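Local coordinates for sensory rhodopsin transducer (Thermotoga maritima, PDB 1NC7), which is of unknown function but belongs to the Anabaena sensory rhodopsin transducer family, binds magnesium ions and forms a four-chain assembly, at residues G39-L44 and N123-M128; D33-N38 and L115-V120. One frame throughout, in Å; residues are numbered along the deposited sequence.

Contact 1 (G39-L44 and N123-M128); sequences GKRGYL and NHYTLM. With MG (magnesium ion), chain G; FMT (formic acid), chain P.
Arg41 brings its guanidinium up to the backbone where Asn123 runs into His124. NH2 of Arg41 lies 3.2 Å from the carbonyl O of His124, but the angle is poor and no hydrogen bond forms. One N-H of NH2 is directed instead at O2 of a formic acid molecule, probably from the crystallisation liquor, which sits at the edge of the guanidinium; this bond from Arg41 NH2 to O2 is 2.8 Å long and nearly straight at 166°. The same small molecule rests on the strand, its carbon 3.3 Å from Tyr125 N. Over one guanidinium face stands Tyr125 CB, offset toward the rim, and the guanidinium and tyrosine ring planes are 63° apart. Beyond it, CD1 of Leu44 touches the phenol end, 3.7 Å from Tyr125 CE1.

Arg41 reaches this far because its chain is extended except for a bend at chi3 (-66°). Both Arg41 and Leu44 sit at the ends of a type II' turn, closed by Arg41 N to Leu44 O (2.9 Å) and Leu44 N to Arg41 O (3.0 Å), and both direct CB at the strand. Further out, Arg41 NE donates to Gly121 O and NH1 to Asn123 O of the second subunit. Tyr125 OH bonds to Asp119 of the second subunit, and its ring stacks on His124 there. Two residues on, Leu127 O binds magnesium at 2.3 Å together with Leu127 O of the three other subunits.

The arginine is thus held largely by backbone oxygens, one of them across a subunit boundary, and its charge is probably balanced in part by the bound formic acid, if that is ionised in the crystal.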
loop_
_atom_site.group_PDB
_atom_site.type_symbol
_atom_site.label_atom_id
_atom_site.label_comp_id
_atom_site.label_asym_id
_atom_site.label_seq_id
_atom_site.Cartn_x
_atom_site.Cartn_y
_atom_site.Cartn_z
ATOM N N GLY D 39 20.646 0.227 -9.465
ATOM C CA GLY D 39 20.915 -1.038 -10.130
ATOM C C GLY D 39 20.180 -1.255 -11.441
ATOM O O GLY D 39 19.245 -0.527 -11.773
ATOM N N LYS D 40 20.612 -2.261 -12.196
ATOM C CA LYS D 40 19.982 -2.585 -13.467
ATOM C C LYS D 40 20.112 -4.072 -13.787
ATOM O O LYS D 40 20.920 -4.778 -13.186
ATOM C CB LYS D 40 20.605 -1.753 -14.592
ATOM C CG LYS D 40 22.108 -1.914 -14.730
ATOM C CD LYS D 40 22.662 -1.000 -15.812
ATOM C CE LYS D 40 24.170 -1.135 -15.931
ATOM N NZ LYS D 40 24.574 -2.526 -16.274
ATOM N N ARG D 41 19.293 -4.539 -14.724
ATOM C CA ARG D 41 19.314 -5.929 -15.163
ATOM C C ARG D 41 18.720 -6.004 -16.562
ATOM O O ARG D 41 17.529 -5.752 -16.753
ATOM C CB ARG D 41 18.501 -6.828 -14.228
ATOM C CG ARG D 41 18.471 -8.278 -14.706
ATOM C CD ARG D 41 17.507 -9.146 -13.922
ATOM N NE ARG D 41 17.912 -9.313 -12.531
ATOM C CZ ARG D 41 17.400 -10.225 -11.711
ATOM N NH1 ARG D 41 16.461 -11.057 -12.141
ATOM N NH2 ARG D 41 17.828 -10.306 -10.460
ATOM N N GLY D 42 19.553 -6.351 -17.538
ATOM C CA GLY D 42 19.080 -6.443 -18.904
ATOM C C GLY D 42 18.561 -5.113 -19.416
ATOM O O GLY D 42 19.272 -4.108 -19.386
ATOM N N TYR D 43 17.317 -5.107 -19.882
ATOM C CA TYR D 43 16.693 -3.896 -20.410
ATOM C C TYR D 43 16.165 -2.988 -19.303
ATOM O O TYR D 43 15.914 -1.804 -19.529
ATOM C CB TYR D 43 15.527 -4.264 -21.335
ATOM C CG TYR D 43 15.917 -4.904 -22.652
ATOM C CD1 TYR D 43 14.940 -5.385 -23.523
ATOM C CD2 TYR D 43 17.253 -5.007 -23.041
ATOM C CE1 TYR D 43 15.281 -5.951 -24.748
ATOM C CE2 TYR D 43 17.606 -5.571 -24.266
ATOM C CZ TYR D 43 16.613 -6.039 -25.113
ATOM O OH TYR D 43 16.947 -6.589 -26.330
ATOM N N LEU D 44 16.004 -3.547 -18.108
ATOM C CA LEU D 44 15.470 -2.793 -16.981
ATOM C C LEU D 44 16.487 -2.078 -16.101
ATOM O O LEU D 44 17.603 -2.549 -15.893
ATOM C CB LEU D 44 14.628 -3.712 -16.090
ATOM C CG LEU D 44 13.410 -4.408 -16.696
ATOM C CD1 LEU D 44 12.773 -5.299 -15.641
ATOM C CD2 LEU D 44 12.412 -3.375 -17.195
ATOM N N ASN D 123 21.572 -9.394 -8.833
ATOM C CA ASN D 123 21.100 -10.410 -7.898
ATOM C C ASN D 123 19.841 -10.104 -7.080
ATOM O O ASN D 123 19.655 -10.669 -6.003
ATOM C CB ASN D 123 22.234 -10.797 -6.943
ATOM C CG ASN D 123 23.372 -11.512 -7.649
ATOM O OD1 ASN D 123 24.017 -10.955 -8.537
ATOM N ND2 ASN D 123 23.621 -12.755 -7.257
ATOM N N HIS D 124 18.991 -9.207 -7.572
ATOM C CA HIS D 124 17.735 -8.904 -6.884
ATOM C C HIS D 124 16.737 -8.244 -7.827
ATOM O O HIS D 124 17.114 -7.680 -8.853
ATOM C CB HIS D 124 17.954 -8.022 -5.642
ATOM C CG HIS D 124 18.264 -6.591 -5.949
ATOM N ND1 HIS D 124 19.523 -6.159 -6.306
ATOM C CD2 HIS D 124 17.478 -5.488 -5.931
ATOM C CE1 HIS D 124 19.500 -4.850 -6.491
ATOM N NE2 HIS D 124 18.272 -4.419 -6.270
ATOM N N TYR D 125 15.457 -8.332 -7.475
ATOM C CA TYR D 125 14.384 -7.762 -8.284
ATOM C C TYR D 125 13.162 -7.692 -7.374
ATOM O O TYR D 125 12.603 -8.717 -6.999
ATOM C CB TYR D 125 14.123 -8.684 -9.481
ATOM C CG TYR D 125 13.130 -8.186 -10.510
ATOM C CD1 TYR D 125 13.476 -8.137 -11.859
ATOM C CD2 TYR D 125 11.823 -7.844 -10.155
ATOM C CE1 TYR D 125 12.552 -7.765 -12.829
ATOM C CE2 TYR D 125 10.888 -7.471 -11.123
ATOM C CZ TYR D 125 11.261 -7.436 -12.456
ATOM O OH TYR D 125 10.343 -7.098 -13.426
ATOM N N THR D 126 12.755 -6.485 -7.002
ATOM C CA THR D 126 11.611 -6.354 -6.119
ATOM C C THR D 126 10.771 -5.118 -6.409
ATOM O O THR D 126 11.283 -4.099 -6.870
ATOM C CB THR D 126 12.066 -6.335 -4.642
ATOM O OG1 THR D 126 10.919 -6.352 -3.786
ATOM C CG2 THR D 126 12.902 -5.099 -4.349
ATOM N N LEU D 127 9.474 -5.234 -6.141
ATOM C CA LEU D 127 8.516 -4.152 -6.354
ATOM C C LEU D 127 7.796 -3.791 -5.061
ATOM O O LEU D 127 7.599 -4.635 -4.197
ATOM C CB LEU D 127 7.444 -4.582 -7.362
ATOM C CG LEU D 127 7.784 -4.687 -8.847
ATOM C CD1 LEU D 127 6.667 -5.428 -9.587
ATOM C CD2 LEU D 127 7.974 -3.290 -9.412
HETATM N N MSE D 128 7.408 -2.528 -4.931
HETATM C CA MSE D 128 6.627 -2.077 -3.784
HETATM C C MSE D 128 5.747 -0.963 -4.328
HETATM O O MSE D 128 6.112 -0.299 -5.296
HETATM C CB MSE D 128 7.510 -1.568 -2.635
HETATM C CG MSE D 128 8.386 -0.371 -2.952
HETATM SE SE MSE D 128 9.355 0.248 -1.383
HETATM C CE MSE D 128 8.816 2.116 -1.381
HETATM MG MG MG G . 6.982 -6.139 -2.591
HETATM C C FMT P . 15.600 -11.658 -7.798
HETATM O O1 FMT P . 15.187 -12.453 -6.928
HETATM O O2 FMT P . 16.384 -11.995 -8.709
HETATM O O HOH W 1 19.239 -1.458 -7.567
#

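Contact 2 (D33-N38 and L115-V120); sequences DGYIPN and LSRLDV. With EDO (1,2-ethanediol), chain O.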
loop_
_atom_site.group_PDB
_atom_site.type_symbol
_atom_site.label_atom_id
_atom_site.label_comp_id
_atom_site.label_asym_id
_atom_site.label_seq_id
_atom_site.Cartn_x
_atom_site.Cartn_y
_atom_site.Cartn_z
ATOM N N ASP D 33 7.884 8.401 0.672
ATOM C CA ASP D 33 9.063 7.594 0.366
ATOM C C ASP D 33 9.480 7.538 -1.095
ATOM O O ASP D 33 9.039 6.664 -1.844
ATOM C CB ASP D 33 8.881 6.163 0.882
ATOM C CG ASP D 33 10.177 5.364 0.845
ATOM O OD1 ASP D 33 11.195 5.899 0.357
ATOM O OD2 ASP D 33 10.180 4.205 1.303
ATOM N N GLY D 34 10.346 8.470 -1.484
ATOM C CA GLY D 34 10.847 8.506 -2.844
ATOM C C GLY D 34 12.331 8.183 -2.848
ATOM O O GLY D 34 13.075 8.649 -1.979
ATOM N N TYR D 35 12.767 7.385 -3.818
ATOM C CA TYR D 35 14.171 7.000 -3.919
ATOM C C TYR D 35 14.404 6.262 -5.232
ATOM O O TYR D 35 13.698 5.303 -5.538
ATOM C CB TYR D 35 14.533 6.075 -2.751
ATOM C CG TYR D 35 15.992 5.686 -2.654
ATOM C CD1 TYR D 35 16.912 6.515 -2.012
ATOM C CD2 TYR D 35 16.445 4.470 -3.161
ATOM C CE1 TYR D 35 18.244 6.139 -1.867
ATOM C CE2 TYR D 35 17.778 4.084 -3.025
ATOM C CZ TYR D 35 18.669 4.924 -2.374
ATOM O OH TYR D 35 19.982 4.544 -2.214
ATOM N N ILE D 36 15.385 6.707 -6.009
ATOM C CA ILE D 36 15.706 6.052 -7.271
ATOM C C ILE D 36 16.952 5.193 -7.069
ATOM O O ILE D 36 18.053 5.722 -6.937
ATOM C CB ILE D 36 16.012 7.078 -8.389
ATOM C CG1 ILE D 36 14.811 8.002 -8.605
ATOM C CG2 ILE D 36 16.389 6.347 -9.673
ATOM C CD1 ILE D 36 13.545 7.288 -9.026
ATOM N N PRO D 37 16.793 3.858 -7.015
ATOM C CA PRO D 37 17.941 2.959 -6.828
ATOM C C PRO D 37 18.840 3.024 -8.067
ATOM O O PRO D 37 18.400 3.475 -9.119
ATOM C CB PRO D 37 17.284 1.586 -6.662
ATOM C CG PRO D 37 15.909 1.915 -6.142
ATOM C CD PRO D 37 15.531 3.102 -6.982
ATOM N N ASN D 38 20.079 2.554 -7.958
ATOM C CA ASN D 38 21.003 2.620 -9.094
ATOM C C ASN D 38 21.307 1.318 -9.835
ATOM O O ASN D 38 22.137 1.306 -10.744
ATOM C CB ASN D 38 22.329 3.240 -8.642
ATOM C CG ASN D 38 23.092 2.345 -7.686
ATOM O OD1 ASN D 38 23.435 1.210 -8.021
ATOM N ND2 ASN D 38 23.367 2.851 -6.491
ATOM N N LEU D 115 2.304 5.440 -6.379
ATOM C CA LEU D 115 3.749 5.425 -6.599
ATOM C C LEU D 115 4.295 4.019 -6.415
ATOM O O LEU D 115 4.031 3.365 -5.402
ATOM C CB LEU D 115 4.464 6.364 -5.620
ATOM C CG LEU D 115 5.990 6.467 -5.759
ATOM C CD1 LEU D 115 6.344 7.096 -7.104
ATOM C CD2 LEU D 115 6.560 7.301 -4.617
ATOM N N SER D 116 5.063 3.559 -7.396
ATOM C CA SER D 116 5.644 2.229 -7.337
ATOM C C SER D 116 7.134 2.290 -7.587
ATOM O O SER D 116 7.611 3.119 -8.355
ATOM C CB SER D 116 4.988 1.325 -8.376
ATOM O OG SER D 116 3.589 1.304 -8.182
ATOM N N ARG D 117 7.872 1.411 -6.926
ATOM C CA ARG D 117 9.311 1.376 -7.100
ATOM C C ARG D 117 9.787 -0.001 -7.524
ATOM O O ARG D 117 9.325 -1.015 -7.004
ATOM C CB ARG D 117 10.021 1.756 -5.795
ATOM C CG ARG D 117 11.547 1.720 -5.905
ATOM C CD ARG D 117 12.195 1.910 -4.550
ATOM N NE ARG D 117 11.716 3.126 -3.909
ATOM C CZ ARG D 117 11.980 3.461 -2.651
ATOM N NH1 ARG D 117 12.726 2.668 -1.894
ATOM N NH2 ARG D 117 11.488 4.584 -2.148
ATOM N N LEU D 118 10.694 -0.019 -8.496
ATOM C CA LEU D 118 11.314 -1.253 -8.953
ATOM C C LEU D 118 12.780 -1.125 -8.553
ATOM O O LEU D 118 13.479 -0.211 -8.998
ATOM C CB LEU D 118 11.231 -1.413 -10.473
ATOM C CG LEU D 118 12.083 -2.583 -10.994
ATOM C CD1 LEU D 118 11.486 -3.908 -10.530
ATOM C CD2 LEU D 118 12.156 -2.536 -12.513
ATOM N N ASP D 119 13.232 -2.025 -7.689
ATOM C CA ASP D 119 14.614 -2.028 -7.237
ATOM C C ASP D 119 15.178 -3.312 -7.828
ATOM O O ASP D 119 14.814 -4.409 -7.402
ATOM C CB ASP D 119 14.673 -2.079 -5.710
ATOM C CG ASP D 119 16.059 -1.797 -5.166
ATOM O OD1 ASP D 119 17.046 -1.961 -5.916
ATOM O OD2 ASP D 119 16.158 -1.421 -3.978
ATOM N N VAL D 120 16.048 -3.172 -8.819
ATOM C CA VAL D 120 16.610 -4.334 -9.482
ATOM C C VAL D 120 18.125 -4.271 -9.596
ATOM O O VAL D 120 18.720 -3.198 -9.579
ATOM C CB VAL D 120 15.994 -4.487 -10.895
ATOM C CG1 VAL D 120 16.379 -3.293 -11.758
ATOM C CG2 VAL D 120 16.454 -5.786 -11.535
HETATM C C1 EDO O . 13.321 1.232 2.454
HETATM O O1 EDO O . 14.650 1.784 2.518
HETATM C C2 EDO O . 12.633 1.722 1.222
HETATM O O2 EDO O . 12.601 3.175 1.051
#
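Arg117 points at the loop 35-38 and threads its side chain along it to Asp33. CG, anti to the backbone N (chi1 179°), comes within 4.2 Å of Tyr35 O; CD then packs on Pro37 CG at 4.0 Å. NE is 3.4 Å from Tyr35 O, which lies over a guanidinium face and is not bonded; NE instead forms a salt bridge with Glu48. CZ comes next, 3.7 Å from Tyr35 CB. At the tip, NH1 donates to O2 of an ethanediol (3.0 Å), probably from the crystallisation liquor. NH2 makes a salt bridge with Asp33 OD1 at 2.8 Å, its hydrogen bond weak in angle, and another weak bond to Asp33 O, the carboxylate standing nearly perpendicular to the guanidinium (84°). Asp33 OD2 is also held by Ser116 of the third subunit. A leucine in place of Arg117 would probably leave the buried carboxylate of Asp33, and that of Glu48, without the cation they share. Further along, Pro37 CB packs at 3.6 Å against Asp119 OD1, whose carboxylate bonds through OD2 to Tyr125 OH of the third subunit. In the sheet, strand 124-135 runs between strands 28-34 and 110-121, so Arg117 reaches past Met128 of that middle strand to join the two flanking ones.

Overall arrangement
From the N terminus, strand 28-34 runs out into 33-38, which 115-120 later meets through side chains in contact 2, closing a loop of 76 residues. The next residues, 39-44, carry the small turn and wait for 123-128, so contact 1 closes a second loop of 78 residues. The segments alternate along the chain, and the two loops cross. Strands 110-121 and 124-135 follow each other as sheet neighbours, with Met128 O bonded to Arg117 N, while Asp119 OD1 holds His124 NE2. Together the contacts fasten the excursion after strand 28-34 onto this hairpin, beside the third subunit.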